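Local coordinates for Lin2722 protein (Listeria innocua, PDB 3DS8) that is of unknown function but has an alpha/beta-hydrolase fold and a probable Ser-His-Asp triad, consistent with a serine hydrolase, at residues A[171-176]-A[206-211]; A[36-41]-A[61-66]. One frame throughout, in Å; residues are numbered along the deposited sequence.

Interaction 1 of 2, residues A[171-176]-A[206-211]; sequences DLEVLA and SAKAYI
Lys208 leaves the backbone with CG anti to its N (chi1 -178°) and bends at chi3 (72°), while Glu173 runs extended beyond CG; the two side chains lie side by side, pointing the same way, and Glu173 OE2 forms a salt bridge with Lys208 NZ at 3.2 Å. A long, flexible lysine suits this partly exposed place at the start of the strand, since its ammonium also donates to the carbonyl of Thr244. The other carboxylate oxygen, Glu173 OE1, pairs with Lys126, so the two oxygens each face a lysine, which probably favours the charged carboxylate. Strands 173-180 and 209-216 are parallel neighbours in the alpha/beta-hydrolase sheet, joined by a beta-alpha-beta crossover through helix 193-196. Ile211 N reaches Val174 O at 2.9 Å, and Ala176 N reaches Ile211 O in a straighter bond (166° at the hydrogen). Leu172 O, at the strand entrance, takes two weak bonds, from Lys208 N and Ala209 N. On one face Val174 CG1 meets the edge of the Tyr210 ring at CD1, 3.8 Å away, while the phenol hydroxyl is bonded to Glu212 and Thr199. On the other, Leu175 CD1 lies 3.8 Å from Ile211 CG2, branched side chains that continue the hydrophobic layer beneath helix 229-240.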
ATOM      1  N   ASP A 171     -11.389  -4.007  10.532  1.00 16.46           N
ATOM      2  CA  ASP A 171     -12.013  -3.289   9.410  1.00 16.62           C
ATOM      3  C   ASP A 171     -11.081  -3.029   8.224  1.00 15.76           C
ATOM      4  O   ASP A 171     -11.496  -2.411   7.232  1.00 15.64           O
ATOM      5  CB  ASP A 171     -12.616  -1.974   9.900  1.00 16.94           C
ATOM      6  CG  ASP A 171     -13.685  -2.199  10.939  1.00 23.08           C
ATOM      7  OD1 ASP A 171     -14.529  -3.091  10.730  1.00 23.86           O
ATOM      8  OD2 ASP A 171     -13.652  -1.519  11.976  1.00 30.14           O
ATOM      9  N   LEU A 172      -9.842  -3.495   8.320  1.00 14.40           N
ATOM     10  CA  LEU A 172      -8.846  -3.281   7.251  1.00 15.34           C
ATOM     11  C   LEU A 172      -9.340  -3.909   5.938  1.00 13.87           C
ATOM     12  O   LEU A 172      -9.902  -4.995   5.931  1.00 12.91           O
ATOM     13  CB  LEU A 172      -7.493  -3.851   7.603  1.00 14.12           C
ATOM     14  CG  LEU A 172      -6.297  -3.449   6.701  1.00 15.50           C
ATOM     15  CD1 LEU A 172      -5.928  -2.008   6.908  1.00 18.64           C
ATOM     16  CD2 LEU A 172      -5.072  -4.366   6.867  1.00 16.13           C
ATOM     17  N   GLU A 173      -9.095  -3.226   4.832  1.00 14.45           N
ATOM     18  CA  GLU A 173      -9.451  -3.750   3.500  1.00 14.71           C
ATOM     19  C   GLU A 173      -8.189  -3.642   2.646  1.00 13.77           C
ATOM     20  O   GLU A 173      -7.593  -2.582   2.550  1.00 13.63           O
ATOM     21  CB  GLU A 173     -10.595  -2.933   2.875  1.00 15.57           C
ATOM     22  CG  GLU A 173     -11.872  -2.969   3.683  1.00 15.21           C
ATOM     23  CD  GLU A 173     -13.002  -2.145   3.103  1.00 18.65           C
ATOM     24  OE1 GLU A 173     -12.718  -1.381   2.172  1.00 19.39           O
ATOM     25  OE2 GLU A 173     -14.196  -2.324   3.526  1.00 22.86           O
ATOM     26  N   VAL A 174      -7.782  -4.755   2.069  1.00 12.84           N
ATOM     27  CA  VAL A 174      -6.480  -4.863   1.419  1.00 12.81           C
ATOM     28  C   VAL A 174      -6.649  -5.249  -0.026  1.00 13.21           C
ATOM     29  O   VAL A 174      -7.379  -6.205  -0.337  1.00 13.60           O
ATOM     30  CB  VAL A 174      -5.560  -5.876   2.152  1.00 13.57           C
ATOM     31  CG1 VAL A 174      -4.279  -6.062   1.378  1.00 11.65           C
ATOM     32  CG2 VAL A 174      -5.276  -5.434   3.570  1.00 13.68           C
ATOM     33  N   LEU A 175      -5.982  -4.515  -0.914  1.00 12.43           N
ATOM     34  CA  LEU A 175      -5.917  -4.848  -2.328  1.00 12.99           C
ATOM     35  C   LEU A 175      -4.456  -5.031  -2.681  1.00 13.76           C
ATOM     36  O   LEU A 175      -3.617  -4.115  -2.476  1.00 13.83           O
ATOM     37  CB  LEU A 175      -6.504  -3.715  -3.206  1.00 13.39           C
ATOM     38  CG  LEU A 175      -6.251  -3.819  -4.708  1.00 13.69           C
ATOM     39  CD1 LEU A 175      -6.891  -5.080  -5.269  1.00 14.15           C
ATOM     40  CD2 LEU A 175      -6.794  -2.494  -5.408  1.00 12.41           C
ATOM     41  N   ALA A 176      -4.110  -6.232  -3.166  1.00 13.22           N
ATOM     42  CA  ALA A 176      -2.764  -6.538  -3.604  1.00 13.44           C
ATOM     43  C   ALA A 176      -2.751  -6.634  -5.125  1.00 13.56           C
ATOM     44  O   ALA A 176      -3.394  -7.507  -5.745  1.00 14.21           O
ATOM     45  CB  ALA A 176      -2.251  -7.874  -2.997  1.00 13.38           C
ATOM     46  N   SER A 206      -8.138 -12.026   8.775  1.00 20.31           N
ATOM     47  CA  SER A 206      -7.636 -10.981   9.681  1.00 19.31           C
ATOM     48  C   SER A 206      -8.281  -9.649   9.257  1.00 18.05           C
ATOM     49  O   SER A 206      -8.918  -8.950  10.029  1.00 17.78           O
ATOM     50  CB  SER A 206      -6.103 -10.910   9.573  1.00 19.92           C
ATOM     51  OG  SER A 206      -5.516 -12.208   9.741  1.00 21.64           O
ATOM     52  N   ALA A 207      -8.058  -9.296   8.009  1.00 17.43           N
ATOM     53  CA  ALA A 207      -8.670  -8.123   7.395  1.00 16.95           C
ATOM     54  C   ALA A 207     -10.115  -8.415   7.050  1.00 17.01           C
ATOM     55  O   ALA A 207     -10.486  -9.592   6.833  1.00 17.18           O
ATOM     56  CB  ALA A 207      -7.907  -7.786   6.147  1.00 16.95           C
ATOM     57  N   LYS A 208     -10.930  -7.366   6.962  1.00 14.61           N
ATOM     58  CA  LYS A 208     -12.300  -7.499   6.501  1.00 14.92           C
ATOM     59  C   LYS A 208     -12.341  -7.923   5.022  1.00 13.56           C
ATOM     60  O   LYS A 208     -13.129  -8.787   4.642  1.00 14.33           O
ATOM     61  CB  LYS A 208     -13.076  -6.205   6.695  1.00 13.80           C
ATOM     62  CG  LYS A 208     -14.501  -6.324   6.269  1.00 16.70           C
ATOM     63  CD  LYS A 208     -15.289  -5.160   6.681  1.00 19.49           C
ATOM     64  CE  LYS A 208     -14.950  -3.936   5.874  1.00 23.58           C
ATOM     65  NZ  LYS A 208     -15.842  -2.779   6.245  1.00 26.30           N
ATOM     66  N   ALA A 209     -11.479  -7.339   4.207  1.00 13.74           N
ATOM     67  CA  ALA A 209     -11.464  -7.621   2.790  1.00 13.23           C
ATOM     68  C   ALA A 209     -10.039  -7.841   2.337  1.00 12.94           C
ATOM     69  O   ALA A 209      -9.103  -7.185   2.797  1.00 12.58           O
ATOM     70  CB  ALA A 209     -12.088  -6.478   1.998  1.00 12.55           C
ATOM     71  N   TYR A 210      -9.873  -8.788   1.433  1.00 13.04           N
ATOM     72  CA  TYR A 210      -8.600  -9.020   0.795  1.00 13.48           C
ATOM     73  C   TYR A 210      -8.878  -9.387  -0.640  1.00 13.64           C
ATOM     74  O   TYR A 210      -9.550 -10.364  -0.886  1.00 14.24           O
ATOM     75  CB  TYR A 210      -7.827 -10.169   1.452  1.00 13.37           C
ATOM     76  CG  TYR A 210      -6.578 -10.504   0.692  1.00 14.69           C
ATOM     77  CD1 TYR A 210      -5.513  -9.605   0.634  1.00 14.78           C
ATOM     78  CD2 TYR A 210      -6.464 -11.714  -0.035  1.00 13.24           C
ATOM     79  CE1 TYR A 210      -4.370  -9.890  -0.140  1.00 13.82           C
ATOM     80  CE2 TYR A 210      -5.297 -12.022  -0.749  1.00 14.71           C
ATOM     81  CZ  TYR A 210      -4.255 -11.079  -0.802  1.00 12.33           C
ATOM     82  OH  TYR A 210      -3.106 -11.383  -1.518  1.00 13.40           O
ATOM     83  N   ILE A 211      -8.380  -8.576  -1.564  1.00 13.73           N
ATOM     84  CA  ILE A 211      -8.594  -8.745  -3.001  1.00 13.56           C
ATOM     85  C   ILE A 211      -7.261  -8.740  -3.731  1.00 13.29           C
ATOM     86  O   ILE A 211      -6.400  -7.913  -3.428  1.00 14.17           O
ATOM     87  CB  ILE A 211      -9.485  -7.596  -3.539  1.00 13.47           C
ATOM     88  CG1 ILE A 211     -10.826  -7.545  -2.772  1.00 16.43           C
ATOM     89  CG2 ILE A 211      -9.664  -7.727  -5.059  1.00 14.15           C
ATOM     90  CD1 ILE A 211     -11.873  -6.565  -3.375  1.00 17.24           C
TER
HETATM   91  O   HOH W   1     -13.610  -0.864   6.435  1.00 20.54           O
HETATM   92  O   HOH W   2     -16.128  -2.571   8.835  1.00 53.92           O

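Interaction 2 of 2, residues A[36-41]-A[61-66]; sequences ALTMTV and IIKFGF
Val41 presses one methyl, CG1, against two phenylalanine rings at once: it lies 3.5 Å from Phe66 CD1 and 3.6 Å from Phe64 CZ. Its chi1 of 62° sets that methyl between the backbone N and the carbonyl carbon, the crowded position, and turns it toward the two rings. The rings are themselves fitted together, for the edge of Phe64 at CE2 sits over one face of Phe66, offset toward the rim, and Phe66 also stacks with Trp76. Further back on this face Met39, present as selenomethionine, brings CB to 3.9 Å from Phe64 CD1, while its CG and selenium settle against Ile62 CG2. The other branch of Ile62 turns the opposite way, so that CD1 lies 3.9 Å from Leu37 CB. Long, flexible and branched chains interlock here into a continuous apolar layer, which helix 73-91 covers through Met84, Ala83 and Tyr91.

The opposite face carries mostly smaller or more polar side chains. Ala36 CB meets Ile61 CB at 4.1 Å under helix 20-30, and Thr38 OG1 touches Lys63 CB, whose extended chain leads away to a salt bridge with Asp20. Beside Thr40 the partner is Gly65, where the bare CA lets Thr40 CG2 approach to 4.0 Å; a CB there would crowd that methyl.

Five backbone bonds join these parallel strands of the alpha/beta-hydrolase sheet, from Leu37 N to Ile61 O (2.8 Å) through to Val41 N to Gly65 O (3.0 Å). CA-H groups such as that of Thr38 add contacts to the same carbonyls. The chemistry is therefore divided: the peptide groups satisfy one another within the sheet and fix the register, while the oily face of Leu37, Met39 and Val41 can be buried at little polar cost.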
ATOM      1  N   ALA A  36      -4.843  18.413  -1.926  1.00 16.14           N
ATOM      2  CA  ALA A  36      -3.670  17.607  -1.594  1.00 15.62           C
ATOM      3  C   ALA A  36      -2.694  18.393  -0.729  1.00 16.36           C
ATOM      4  O   ALA A  36      -2.662  19.624  -0.765  1.00 15.62           O
ATOM      5  CB  ALA A  36      -2.950  17.116  -2.821  1.00 15.63           C
ATOM      6  N   LEU A  37      -1.923  17.644   0.024  1.00 16.74           N
ATOM      7  CA  LEU A  37      -0.846  18.130   0.870  1.00 17.78           C
ATOM      8  C   LEU A  37       0.391  17.258   0.547  1.00 16.86           C
ATOM      9  O   LEU A  37       0.245  16.080   0.219  1.00 16.72           O
ATOM     10  CB  LEU A  37      -1.305  17.948   2.321  1.00 19.25           C
ATOM     11  CG  LEU A  37      -0.488  18.358   3.499  1.00 23.19           C
ATOM     12  CD1 LEU A  37      -1.351  18.351   4.776  1.00 29.18           C
ATOM     13  CD2 LEU A  37       0.596  17.417   3.572  1.00 26.28           C
ATOM     14  N   THR A  38       1.592  17.843   0.557  1.00 15.53           N
ATOM     15  CA  THR A  38       2.820  17.048   0.462  1.00 15.77           C
ATOM     16  C   THR A  38       3.485  17.017   1.831  1.00 15.21           C
ATOM     17  O   THR A  38       3.603  18.046   2.482  1.00 13.68           O
ATOM     18  CB  THR A  38       3.770  17.582  -0.633  1.00 16.59           C
ATOM     19  OG1 THR A  38       3.157  17.375  -1.914  1.00 19.35           O
ATOM     20  CG2 THR A  38       5.149  16.874  -0.597  1.00 15.96           C
HETATM   21  N   MSE A  39       3.892  15.831   2.284  1.00 15.49           N
HETATM   22  CA  MSE A  39       4.568  15.696   3.563  1.00 18.32           C
HETATM   23  C   MSE A  39       5.820  14.910   3.344  1.00 16.93           C
HETATM   24  O   MSE A  39       5.796  13.914   2.651  1.00 15.30           O
HETATM   25  CB  MSE A  39       3.771  14.905   4.587  1.00 17.95           C
HETATM   26  CG  MSE A  39       2.613  15.577   5.179  1.00 24.48           C
HETATM   27 SE   MSE A  39       1.997  14.452   6.714  1.00 36.81          SE
HETATM   28  CE  MSE A  39       3.334  14.818   7.995  1.00 27.82           C
ATOM     29  N   THR A  40       6.912  15.310   3.985  1.00 16.74           N
ATOM     30  CA  THR A  40       8.109  14.520   3.877  1.00 18.90           C
ATOM     31  C   THR A  40       8.747  14.358   5.256  1.00 18.75           C
ATOM     32  O   THR A  40       8.552  15.195   6.149  1.00 17.34           O
ATOM     33  CB  THR A  40       9.065  15.195   2.899  1.00 19.83           C
ATOM     34  OG1 THR A  40       9.295  16.528   3.320  1.00 22.62           O
ATOM     35  CG2 THR A  40       8.455  15.267   1.454  1.00 20.88           C
ATOM     36  N   VAL A  41       9.509  13.289   5.427  1.00 19.54           N
ATOM     37  CA  VAL A  41      10.139  12.988   6.732  1.00 19.91           C
ATOM     38  C   VAL A  41      11.578  12.566   6.478  1.00 22.55           C
ATOM     39  O   VAL A  41      11.918  12.013   5.424  1.00 20.38           O
ATOM     40  CB  VAL A  41       9.337  11.922   7.572  1.00 20.91           C
ATOM     41  CG1 VAL A  41       9.257  10.541   6.828  1.00 20.18           C
ATOM     42  CG2 VAL A  41       9.960  11.695   9.005  1.00 21.37           C
ATOM     43  N   ILE A  61      -5.638  14.088  -0.550  1.00 13.26           N
ATOM     44  CA  ILE A  61      -4.471  13.280  -0.838  1.00 13.15           C
ATOM     45  C   ILE A  61      -3.237  13.795  -0.065  1.00 13.20           C
ATOM     46  O   ILE A  61      -2.916  15.000  -0.051  1.00 13.21           O
ATOM     47  CB  ILE A  61      -4.227  13.228  -2.358  1.00 14.31           C
ATOM     48  CG1 ILE A  61      -5.376  12.453  -3.031  1.00 13.43           C
ATOM     49  CG2 ILE A  61      -2.838  12.596  -2.695  1.00 14.17           C
ATOM     50  CD1 ILE A  61      -5.308  12.516  -4.535  1.00 15.21           C
ATOM     51  N   ILE A  62      -2.559  12.869   0.591  1.00 12.37           N
ATOM     52  CA  ILE A  62      -1.281  13.152   1.238  1.00 13.20           C
ATOM     53  C   ILE A  62      -0.157  12.496   0.433  1.00 12.85           C
ATOM     54  O   ILE A  62       0.031  11.274   0.442  1.00 12.95           O
ATOM     55  CB  ILE A  62      -1.261  12.663   2.699  1.00 13.49           C
ATOM     56  CG1 ILE A  62      -2.530  13.106   3.454  1.00 16.25           C
ATOM     57  CG2 ILE A  62       0.098  13.073   3.391  1.00 14.12           C
ATOM     58  CD1 ILE A  62      -2.793  14.591   3.593  1.00 20.50           C
ATOM     59  N   LYS A  63       0.551  13.315  -0.320  1.00 12.74           N
ATOM     60  CA  LYS A  63       1.676  12.844  -1.108  1.00 13.22           C
ATOM     61  C   LYS A  63       2.870  12.754  -0.173  1.00 14.09           C
ATOM     62  O   LYS A  63       3.398  13.758   0.275  1.00 14.64           O
ATOM     63  CB  LYS A  63       1.954  13.798  -2.267  1.00 14.26           C
ATOM     64  CG  LYS A  63       0.768  13.938  -3.199  1.00 16.91           C
ATOM     65  CD  LYS A  63       1.108  14.776  -4.438  1.00 16.07           C
ATOM     66  CE  LYS A  63      -0.086  14.926  -5.332  1.00 17.69           C
ATOM     67  NZ  LYS A  63       0.222  15.820  -6.492  1.00 19.10           N
ATOM     68  N   PHE A  64       3.304  11.541   0.093  1.00 13.39           N
ATOM     69  CA  PHE A  64       4.303  11.330   1.138  1.00 14.31           C
ATOM     70  C   PHE A  64       5.692  11.038   0.574  1.00 14.83           C
ATOM     71  O   PHE A  64       5.829  10.290  -0.393  1.00 15.95           O
ATOM     72  CB  PHE A  64       3.854  10.203   2.070  1.00 14.84           C
ATOM     73  CG  PHE A  64       4.510  10.249   3.392  1.00 15.38           C
ATOM     74  CD1 PHE A  64       3.971  11.016   4.409  1.00 13.84           C
ATOM     75  CD2 PHE A  64       5.685   9.561   3.617  1.00 16.89           C
ATOM     76  CE1 PHE A  64       4.581  11.102   5.634  1.00 16.97           C
ATOM     77  CE2 PHE A  64       6.311   9.628   4.853  1.00 16.33           C
ATOM     78  CZ  PHE A  64       5.765  10.407   5.868  1.00 16.32           C
ATOM     79  N   GLY A  65       6.730  11.586   1.203  1.00 13.56           N
ATOM     80  CA  GLY A  65       8.076  11.309   0.763  1.00 14.74           C
ATOM     81  C   GLY A  65       8.989  10.977   1.921  1.00 14.22           C
ATOM     82  O   GLY A  65       9.009  11.687   2.891  1.00 14.49           O
ATOM     83  N   PHE A  66       9.774   9.921   1.781  1.00 15.40           N
ATOM     84  CA  PHE A  66      10.887   9.636   2.694  1.00 14.87           C
ATOM     85  C   PHE A  66      12.202  10.136   2.107  1.00 16.84           C
ATOM     86  O   PHE A  66      12.632   9.659   1.046  1.00 14.84           O
ATOM     87  CB  PHE A  66      11.004   8.133   2.898  1.00 15.17           C
ATOM     88  CG  PHE A  66       9.845   7.514   3.608  1.00 15.06           C
ATOM     89  CD1 PHE A  66       9.731   7.631   4.973  1.00 16.56           C
ATOM     90  CD2 PHE A  66       8.858   6.826   2.914  1.00 16.31           C
ATOM     91  CE1 PHE A  66       8.659   7.051   5.657  1.00 16.91           C
ATOM     92  CE2 PHE A  66       7.763   6.295   3.574  1.00 14.74           C
ATOM     93  CZ  PHE A  66       7.688   6.376   4.973  1.00 15.82           C
TER

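In the fold
Interactions 1 and 2 belong to one sheet but lie on opposite sides of the chain's centre, with their own centres 24 Å apart and their nearest atoms about 15 Å apart. Between strands 61-66 and 173-180 run strands 6-9, 95-101 and 123-130, so three strands separate the two contacts. There strand 95-101 leads into a probable nucleophile elbow at Ser102, with His222 and Asp188 completing a likely triad. In interaction 2, Phe66 lies near the elbow without touching it. Interaction 1 instead has a sulfate, probably from the crystallisation liquor, beside the side chain of Glu173, although so close an approach of two anions makes its placement doubtful.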